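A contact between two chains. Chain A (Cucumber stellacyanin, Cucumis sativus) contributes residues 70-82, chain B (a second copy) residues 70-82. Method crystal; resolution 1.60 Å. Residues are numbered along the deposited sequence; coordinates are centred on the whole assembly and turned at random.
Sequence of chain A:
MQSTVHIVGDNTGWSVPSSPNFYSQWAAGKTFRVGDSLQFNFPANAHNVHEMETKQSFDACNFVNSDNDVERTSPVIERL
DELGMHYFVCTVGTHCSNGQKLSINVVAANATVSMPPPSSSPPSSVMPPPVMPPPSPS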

ATOM      1  N   VAL A  70      -3.903 -16.836  -1.404  1.00 79.36           N
ATOM      2  CA  VAL A  70      -4.110 -16.601   0.045  1.00 75.56           C
ATOM      3  C   VAL A  70      -5.026 -15.385   0.342  1.00 72.38           C
ATOM      4  O   VAL A  70      -6.102 -15.525   0.935  1.00 71.02           O
ATOM      5  CB  VAL A  70      -2.772 -16.409   0.749  1.00 75.55           C
ATOM      6  CG1 VAL A  70      -2.749 -15.189   1.666  1.00 75.55           C
ATOM      7  CG2 VAL A  70      -2.398 -17.601   1.639  1.00 75.55           C
ATOM      8  N   GLU A  71      -4.589 -14.196  -0.053  1.00 67.32           N
ATOM      9  CA  GLU A  71      -5.346 -12.948   0.265  1.00 63.83           C
ATOM     10  C   GLU A  71      -6.119 -12.419  -0.952  1.00 55.53           C
ATOM     11  O   GLU A  71      -5.531 -12.103  -1.996  1.00 46.71           O
ATOM     12  CB  GLU A  71      -4.398 -11.855   0.763  1.00 72.40           C
ATOM     13  CG  GLU A  71      -3.058 -11.835   0.034  1.00 82.71           C
ATOM     14  CD  GLU A  71      -2.189 -10.640   0.431  1.00 90.59           C
ATOM     15  OE1 GLU A  71      -2.678  -9.445   0.389  1.00 96.53           O
ATOM     16  OE2 GLU A  71      -0.971 -10.824   0.809  1.00 99.67           O
ATOM     17  N   ARG A  72      -7.431 -12.328  -0.752  1.00 46.51           N
ATOM     18  CA  ARG A  72      -8.373 -11.832  -1.771  1.00 38.86           C
ATOM     19  C   ARG A  72      -9.164 -10.656  -1.218  1.00 33.51           C
ATOM     20  O   ARG A  72     -10.298 -10.423  -1.591  1.00 34.28           O
ATOM     21  CB  ARG A  72      -9.332 -12.948  -2.184  1.00 38.94           C
ATOM     22  CG  ARG A  72      -8.634 -14.089  -2.928  1.00 39.87           C
ATOM     23  CD  ARG A  72      -9.492 -14.691  -4.041  1.00 39.11           C
ATOM     24  NE  ARG A  72      -8.955 -15.956  -4.564  1.00 40.30           N
ATOM     25  CZ  ARG A  72      -9.703 -16.900  -5.149  1.00 41.50           C
ATOM     26  NH1 ARG A  72     -11.025 -16.741  -5.293  1.00 29.69           N
ATOM     27  NH2 ARG A  72      -9.215 -18.051  -5.631  1.00 44.51           N
ATOM     28  N   THR A  73      -8.559  -9.927  -0.257  1.00 29.07           N
ATOM     29  CA  THR A  73      -9.298  -8.785   0.294  1.00 25.17           C
ATOM     30  C   THR A  73      -9.006  -7.558  -0.610  1.00 25.35           C
ATOM     31  O   THR A  73      -7.962  -7.483  -1.227  1.00 33.26           O
ATOM     32  CB  THR A  73      -8.774  -8.433   1.705  1.00 29.32           C
ATOM     33  OG1 THR A  73      -7.340  -8.339   1.633  1.00 32.00           O
ATOM     34  CG2 THR A  73      -9.090  -9.609   2.637  1.00 36.43           C
ATOM     35  N   SER A  74      -9.961  -6.682  -0.656  1.00 22.47           N
ATOM     36  CA  SER A  74      -9.889  -5.471  -1.495  1.00 22.10           C
ATOM     37  C   SER A  74     -10.206  -4.301  -0.560  1.00 22.38           C
ATOM     38  O   SER A  74     -10.997  -4.529   0.375  1.00 22.52           O
ATOM     39  CB  SER A  74     -10.930  -5.583  -2.605  1.00 20.32           C
ATOM     40  OG  SER A  74     -11.139  -4.318  -3.289  1.00 20.74           O
ATOM     41  N   PRO A  75      -9.658  -3.151  -0.788  1.00 20.93           N
ATOM     42  CA  PRO A  75      -8.765  -2.853  -1.899  1.00 17.64           C
ATOM     43  C   PRO A  75      -7.324  -3.273  -1.612  1.00 21.00           C
ATOM     44  O   PRO A  75      -6.930  -3.348  -0.437  1.00 21.90           O
ATOM     45  CB  PRO A  75      -8.757  -1.279  -1.891  1.00 19.73           C
ATOM     46  CG  PRO A  75      -8.923  -0.968  -0.438  1.00 22.71           C
ATOM     47  CD  PRO A  75      -9.953  -1.975   0.064  1.00 24.29           C
ATOM     48  N   VAL A  76      -6.606  -3.542  -2.690  1.00 17.49           N
ATOM     49  CA  VAL A  76      -5.165  -3.862  -2.603  1.00 16.40           C
ATOM     50  C   VAL A  76      -4.438  -2.612  -3.140  1.00 21.15           C
ATOM     51  O   VAL A  76      -4.841  -2.133  -4.215  1.00 18.26           O
ATOM     52  CB  VAL A  76      -4.803  -5.023  -3.522  1.00 18.93           C
ATOM     53  CG1 VAL A  76      -3.262  -5.099  -3.662  1.00 21.08           C
ATOM     54  CG2 VAL A  76      -5.321  -6.328  -2.883  1.00 24.32           C
ATOM     55  N   ILE A  77      -3.555  -2.061  -2.343  1.00 19.22           N
ATOM     56  CA  ILE A  77      -2.893  -0.781  -2.840  1.00 20.40           C
ATOM     57  C   ILE A  77      -1.407  -1.078  -2.925  1.00 24.57           C
ATOM     58  O   ILE A  77      -0.796  -1.514  -1.940  1.00 25.83           O
ATOM     59  CB  ILE A  77      -3.170   0.370  -1.842  1.00 24.03           C
ATOM     60  CG1 ILE A  77      -4.675   0.794  -1.885  1.00 25.82           C
ATOM     61  CG2 ILE A  77      -2.379   1.631  -2.334  1.00 18.38           C
ATOM     62  CD1 ILE A  77      -5.261   1.074  -0.536  1.00 32.70           C
ATOM     63  N   GLU A  78      -0.838  -0.970  -4.127  1.00 19.93           N
ATOM     64  CA  GLU A  78       0.579  -1.342  -4.302  1.00 22.21           C
ATOM     65  C   GLU A  78       1.392  -0.056  -4.530  1.00 20.63           C
ATOM     66  O   GLU A  78       0.980   0.763  -5.318  1.00 19.93           O
ATOM     67  CB  GLU A  78       0.696  -2.195  -5.608  1.00 25.98           C
ATOM     68  CG  GLU A  78       0.014  -3.579  -5.392  1.00 28.66           C
ATOM     69  CD  GLU A  78       0.933  -4.533  -4.654  1.00 40.72           C
ATOM     70  OE1 GLU A  78       2.168  -4.325  -4.678  1.00 47.57           O
ATOM     71  OE2 GLU A  78       0.433  -5.537  -4.086  1.00 50.16           O
ATOM     72  N   ARG A  79       2.513   0.043  -3.829  1.00 18.93           N
ATOM     73  CA  ARG A  79       3.371   1.215  -3.983  1.00 23.48           C
ATOM     74  C   ARG A  79       4.312   1.005  -5.164  1.00 21.17           C
ATOM     75  O   ARG A  79       4.852  -0.073  -5.356  1.00 24.06           O
ATOM     76  CB  ARG A  79       4.225   1.497  -2.719  1.00 25.68           C
ATOM     77  CG  ARG A  79       4.644   2.991  -2.701  1.00 36.93           C
ATOM     78  CD  ARG A  79       5.263   3.418  -1.375  1.00 45.88           C
ATOM     79  NE  ARG A  79       4.741   4.749  -0.954  1.00 47.92           N
ATOM     80  CZ  ARG A  79       5.357   5.889  -1.211  1.00 51.76           C
ATOM     81  NH1 ARG A  79       6.682   5.900  -1.361  1.00 59.55           N
ATOM     82  NH2 ARG A  79       4.686   7.050  -1.309  1.00 32.80           N
ATOM     83  N   LEU A  80       4.519   2.090  -5.923  1.00 18.51           N
ATOM     84  CA  LEU A  80       5.467   1.933  -7.076  1.00 18.91           C
ATOM     85  C   LEU A  80       6.815   2.542  -6.594  1.00 20.84           C
ATOM     86  O   LEU A  80       6.974   3.740  -6.551  1.00 24.82           O
ATOM     87  CB  LEU A  80       4.885   2.726  -8.246  1.00 17.42           C
ATOM     88  CG  LEU A  80       3.472   2.240  -8.674  1.00 20.69           C
ATOM     89  CD1 LEU A  80       2.909   3.078  -9.796  1.00 21.75           C
ATOM     90  CD2 LEU A  80       3.504   0.779  -9.052  1.00 20.90           C
ATOM     91  N   ASP A  81       7.675   1.637  -6.202  1.00 23.25           N
ATOM     92  CA  ASP A  81       8.935   1.859  -5.556  1.00 31.15           C
ATOM     93  C   ASP A  81      10.132   1.893  -6.508  1.00 29.68           C
ATOM     94  O   ASP A  81      11.203   2.326  -6.044  1.00 35.35           O
ATOM     95  CB  ASP A  81       9.247   0.499  -4.723  1.00 40.25           C
ATOM     96  CG  ASP A  81       8.372   0.534  -3.489  1.00 54.72           C
ATOM     97  OD1 ASP A  81       8.181   1.662  -2.965  1.00 65.20           O
ATOM     98  OD2 ASP A  81       7.867  -0.539  -3.099  1.00 70.20           O
ATOM     99  N   GLU A  82      10.036   1.289  -7.662  1.00 24.33           N
ATOM    100  CA  GLU A  82      11.201   1.160  -8.551  1.00 28.08           C
ATOM    101  C   GLU A  82      10.849   1.638  -9.952  1.00 26.74           C
ATOM    102  O   GLU A  82       9.686   1.570 -10.370  1.00 22.90           O
ATOM    103  CB  GLU A  82      11.636  -0.311  -8.608  1.00 35.06           C
ATOM    104  CG  GLU A  82      10.936  -1.194  -7.622  1.00 52.78           C
ATOM    105  CD  GLU A  82      11.777  -1.674  -6.471  1.00 67.98           C
ATOM    106  OE1 GLU A  82      12.834  -1.072  -6.185  1.00 87.08           O
ATOM    107  OE2 GLU A  82      11.369  -2.672  -5.820  1.00 86.99           O
TER
ATOM    108  N   VAL B  70      15.478   7.232   2.965  1.00 79.36           N
ATOM    109  CA  VAL B  70      15.443   7.197   1.483  1.00 75.56           C
ATOM    110  C   VAL B  70      14.150   7.814   0.889  1.00 72.38           C
ATOM    111  O   VAL B  70      14.195   8.809   0.157  1.00 71.02           O
ATOM    112  CB  VAL B  70      15.598   5.767   0.981  1.00 75.55           C
ATOM    113  CG1 VAL B  70      14.560   5.388  -0.073  1.00 75.55           C
ATOM    114  CG2 VAL B  70      16.962   5.516   0.326  1.00 75.55           C
ATOM    115  N   GLU B  71      13.007   7.211   1.188  1.00 67.32           N
ATOM    116  CA  GLU B  71      11.714   7.664   0.593  1.00 63.83           C
ATOM    117  C   GLU B  71      10.874   8.473   1.593  1.00 55.53           C
ATOM    118  O   GLU B  71      10.503   7.978   2.666  1.00 46.71           O
ATOM    119  CB  GLU B  71      10.892   6.466   0.113  1.00 72.40           C
ATOM    120  CG  GLU B  71      10.988   5.255   1.035  1.00 82.71           C
ATOM    121  CD  GLU B  71      10.038   4.127   0.628  1.00 90.59           C
ATOM    122  OE1 GLU B  71       8.786   4.377   0.434  1.00 96.53           O
ATOM    123  OE2 GLU B  71      10.486   2.928   0.474  1.00 99.67           O
ATOM    124  N   ARG B  72      10.592   9.705   1.178  1.00 46.51           N
ATOM    125  CA  ARG B  72       9.786  10.659   1.961  1.00 38.86           C
ATOM    126  C   ARG B  72       8.594  11.129   1.141  1.00 33.51           C
ATOM    127  O   ARG B  72       8.114  12.235   1.295  1.00 34.28           O
ATOM    128  CB  ARG B  72      10.642  11.862   2.360  1.00 38.94           C
ATOM    129  CG  ARG B  72      11.753  11.501   3.349  1.00 39.87           C
ATOM    130  CD  ARG B  72      12.015  12.598   4.381  1.00 39.11           C
ATOM    131  NE  ARG B  72      13.255  12.388   5.144  1.00 40.30           N
ATOM    132  CZ  ARG B  72      13.952  13.374   5.721  1.00 41.50           C
ATOM    133  NH1 ARG B  72      13.547  14.648   5.633  1.00 29.69           N
ATOM    134  NH2 ARG B  72      15.079  13.185   6.421  1.00 44.51           N
ATOM    135  N   THR B  73       8.141  10.274   0.200  1.00 29.07           N
ATOM    136  CA  THR B  73       6.991  10.700  -0.606  1.00 25.17           C
ATOM    137  C   THR B  73       5.705  10.297   0.164  1.00 25.35           C
ATOM    138  O   THR B  73       5.714   9.348   0.923  1.00 33.26           O
ATOM    139  CB  THR B  73       6.962   9.936  -1.950  1.00 29.32           C
ATOM    140  OG1 THR B  73       7.106   8.533  -1.666  1.00 32.00           O
ATOM    141  CG2 THR B  73       8.199  10.349  -2.757  1.00 36.43           C
ATOM    142  N   SER B  74       4.682  11.062  -0.056  1.00 22.47           N
ATOM    143  CA  SER B  74       3.384  10.868   0.617  1.00 22.10           C
ATOM    144  C   SER B  74       2.340  10.828  -0.502  1.00 22.38           C
ATOM    145  O   SER B  74       2.573  11.519  -1.512  1.00 22.52           O
ATOM    146  CB  SER B  74       3.139  12.048   1.554  1.00 20.32           C
ATOM    147  OG  SER B  74       1.764  12.096   2.024  1.00 20.74           O
ATOM    148  N   PRO B  75       1.280  10.102  -0.343  1.00 20.93           N
ATOM    149  CA  PRO B  75       0.968   9.323   0.847  1.00 17.64           C
ATOM    150  C   PRO B  75       1.670   7.965   0.849  1.00 21.00           C
ATOM    151  O   PRO B  75       1.996   7.442  -0.229  1.00 21.90           O
ATOM    152  CB  PRO B  75      -0.561   9.010   0.633  1.00 19.73           C
ATOM    153  CG  PRO B  75      -0.661   8.921  -0.856  1.00 22.71           C
ATOM    154  CD  PRO B  75       0.220  10.051  -1.378  1.00 24.29           C
ATOM    155  N   VAL B  76       1.884   7.461   2.052  1.00 17.49           N
ATOM    156  CA  VAL B  76       2.456   6.110   2.237  1.00 16.40           C
ATOM    157  C   VAL B  76       1.281   5.232   2.714  1.00 21.15           C
ATOM    158  O   VAL B  76       0.577   5.672   3.639  1.00 18.26           O
ATOM    159  CB  VAL B  76       3.502   6.103   3.346  1.00 18.93           C
ATOM    160  CG1 VAL B  76       3.819   4.637   3.737  1.00 21.08           C
ATOM    161  CG2 VAL B  76       4.783   6.775   2.810  1.00 24.32           C
ATOM    162  N   ILE B  77       1.022   4.162   2.000  1.00 19.22           N
ATOM    163  CA  ILE B  77      -0.187   3.336   2.424  1.00 20.40           C
ATOM    164  C   ILE B  77       0.344   1.960   2.782  1.00 24.57           C
ATOM    165  O   ILE B  77       1.029   1.321   1.971  1.00 25.83           O
ATOM    166  CB  ILE B  77      -1.195   3.252   1.252  1.00 24.03           C
ATOM    167  CG1 ILE B  77      -1.873   4.640   1.001  1.00 25.82           C
ATOM    168  CG2 ILE B  77      -2.363   2.305   1.694  1.00 18.38           C
ATOM    169  CD1 ILE B  77      -2.034   4.979  -0.449  1.00 32.70           C
ATOM    170  N   GLU B  78       0.147   1.543   4.033  1.00 19.93           N
ATOM    171  CA  GLU B  78       0.724   0.260   4.477  1.00 22.21           C
ATOM    172  C   GLU B  78      -0.422  -0.749   4.660  1.00 20.63           C
ATOM    173  O   GLU B  78      -1.415  -0.403   5.259  1.00 19.93           O
ATOM    174  CB  GLU B  78       1.367   0.483   5.886  1.00 25.98           C
ATOM    175  CG  GLU B  78       2.630   1.384   5.747  1.00 28.66           C
ATOM    176  CD  GLU B  78       3.832   0.579   5.296  1.00 40.72           C
ATOM    177  OE1 GLU B  78       3.838  -0.659   5.488  1.00 47.57           O
ATOM    178  OE2 GLU B  78       4.812   1.184   4.792  1.00 50.16           O
ATOM    179  N   ARG B  79      -0.215  -1.950   4.139  1.00 18.93           N
ATOM    180  CA  ARG B  79      -1.232  -2.989   4.271  1.00 23.48           C
ATOM    181  C   ARG B  79      -1.053  -3.710   5.604  1.00 21.17           C
ATOM    182  O   ARG B  79       0.058  -4.001   6.018  1.00 24.06           O
ATOM    183  CB  ARG B  79      -1.160  -4.041   3.132  1.00 25.68           C
ATOM    184  CG  ARG B  79      -2.537  -4.740   2.985  1.00 36.93           C
ATOM    185  CD  ARG B  79      -2.636  -5.597   1.729  1.00 45.88           C
ATOM    186  NE  ARG B  79      -3.954  -5.402   1.060  1.00 47.92           N
ATOM    187  CZ  ARG B  79      -4.997  -6.187   1.260  1.00 51.76           C
ATOM    188  NH1 ARG B  79      -4.804  -7.459   1.614  1.00 59.55           N
ATOM    189  NH2 ARG B  79      -6.257  -5.747   1.097  1.00 32.80           N
ATOM    190  N   LEU B  80      -2.192  -4.021   6.237  1.00 18.51           N
ATOM    191  CA  LEU B  80      -2.059  -4.761   7.535  1.00 18.91           C
ATOM    192  C   LEU B  80      -2.343  -6.252   7.197  1.00 20.84           C
ATOM    193  O   LEU B  80      -3.473  -6.644   7.023  1.00 24.82           O
ATOM    194  CB  LEU B  80      -3.116  -4.194   8.484  1.00 17.42           C
ATOM    195  CG  LEU B  80      -2.953  -2.670   8.744  1.00 20.69           C
ATOM    196  CD1 LEU B  80      -4.042  -2.138   9.643  1.00 21.75           C
ATOM    197  CD2 LEU B  80      -1.587  -2.370   9.310  1.00 20.90           C
ATOM    198  N   ASP B  81      -1.253  -6.965   7.068  1.00 23.25           N
ATOM    199  CA  ASP B  81      -1.151  -8.318   6.605  1.00 31.15           C
ATOM    200  C   ASP B  81      -1.129  -9.364   7.721  1.00 29.68           C
ATOM    201  O   ASP B  81      -1.292 -10.550   7.380  1.00 35.35           O
ATOM    202  CB  ASP B  81       0.357  -8.468   6.018  1.00 40.25           C
ATOM    203  CG  ASP B  81       0.367  -7.786   4.668  1.00 54.72           C
ATOM    204  OD1 ASP B  81      -0.679  -7.887   3.976  1.00 65.20           O
ATOM    205  OD2 ASP B  81       1.385  -7.139   4.347  1.00 70.20           O
ATOM    206  N   GLU B  82      -0.741  -9.003   8.915  1.00 24.33           N
ATOM    207  CA  GLU B  82      -0.556  -9.993   9.987  1.00 28.08           C
ATOM    208  C   GLU B  82      -1.303  -9.559  11.240  1.00 26.74           C
ATOM    209  O   GLU B  82      -1.502  -8.361  11.474  1.00 22.90           O
ATOM    210  CB  GLU B  82       0.941 -10.126  10.304  1.00 35.06           C
ATOM    211  CG  GLU B  82       1.835  -9.403   9.344  1.00 52.78           C
ATOM    212  CD  GLU B  82       2.628 -10.279   8.415  1.00 67.98           C
ATOM    213  OE1 GLU B  82       2.270 -11.461   8.222  1.00 87.08           O
ATOM    214  OE2 GLU B  82       3.632  -9.776   7.843  1.00 86.99           O
TER
HETATM  215  O   HOH W   1      -3.406  -2.822   0.478  1.00 50.26           O
HETATM  216  O   HOH W   2       2.234   3.794  -0.636  1.00 50.26           O

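Two copies of cucumber stellacyanin meet across an exact two-fold axis, so each contact made by Arg A79 has a twin made by Arg B79, while Ile A77 and Ile B77 meet each other across the axis. The strands 76-79 cross at 125° between their N-to-C directions, with axes 7.6 Å apart at closest approach. That spacing leaves room for side chains and water between the backbones, and no backbone-to-backbone hydrogen bond joins the strands. Ile A77 and Ile B77 face each other where the backbones come nearest, CA to CA 7.2 Å; each has chi1 in m and chi2 near 139°, between wells, and Ile A77 CD1 packs 3.9 Å from Ile B77 CG2.

Arg A79 and Arg B79 bury the most surface. Each points CA-to-CB toward the partner and extends with chi1 and chi2 both t; chi3 at -137° and chi4 at -95° then turn the guanidinium into a pocket of acceptors. Arg A79 NH1 and Arg A79 NH2 both donate to Thr B73 OG1, at 2.7 and 2.9 Å, so one hydroxyl oxygen accepts from both terminal nitrogens. The p rotamer of Thr B73 places that oxygen near the guanidinium plane. Arg A79 NH2 also donates to the backbone carbonyl Pro B75 O at 2.9 Å, again at the guanidinium edge, while Val B76 CG2, chi1 t, covers one face 4.1 Å from Arg A79 NH2. The remaining donor, Arg A79 NE, gives its hydrogen to water 2 at 2.7 Å; the same water accepts from Ile B77 N at 2.9 Å, linking side chain to opposing strand.

Glu B71, chi1 p and chi2 t, reaches in from the exposed margin. Its OE1 forms a salt bridge with Arg A79 NH1 at 3.2 Å, but the hydrogen bond within it is weak, at 129°, and the glutamate is poorly ordered. Glu B71 OE2 also lies 4.3 Å from Asp A81 OD1, a pairing of like charges.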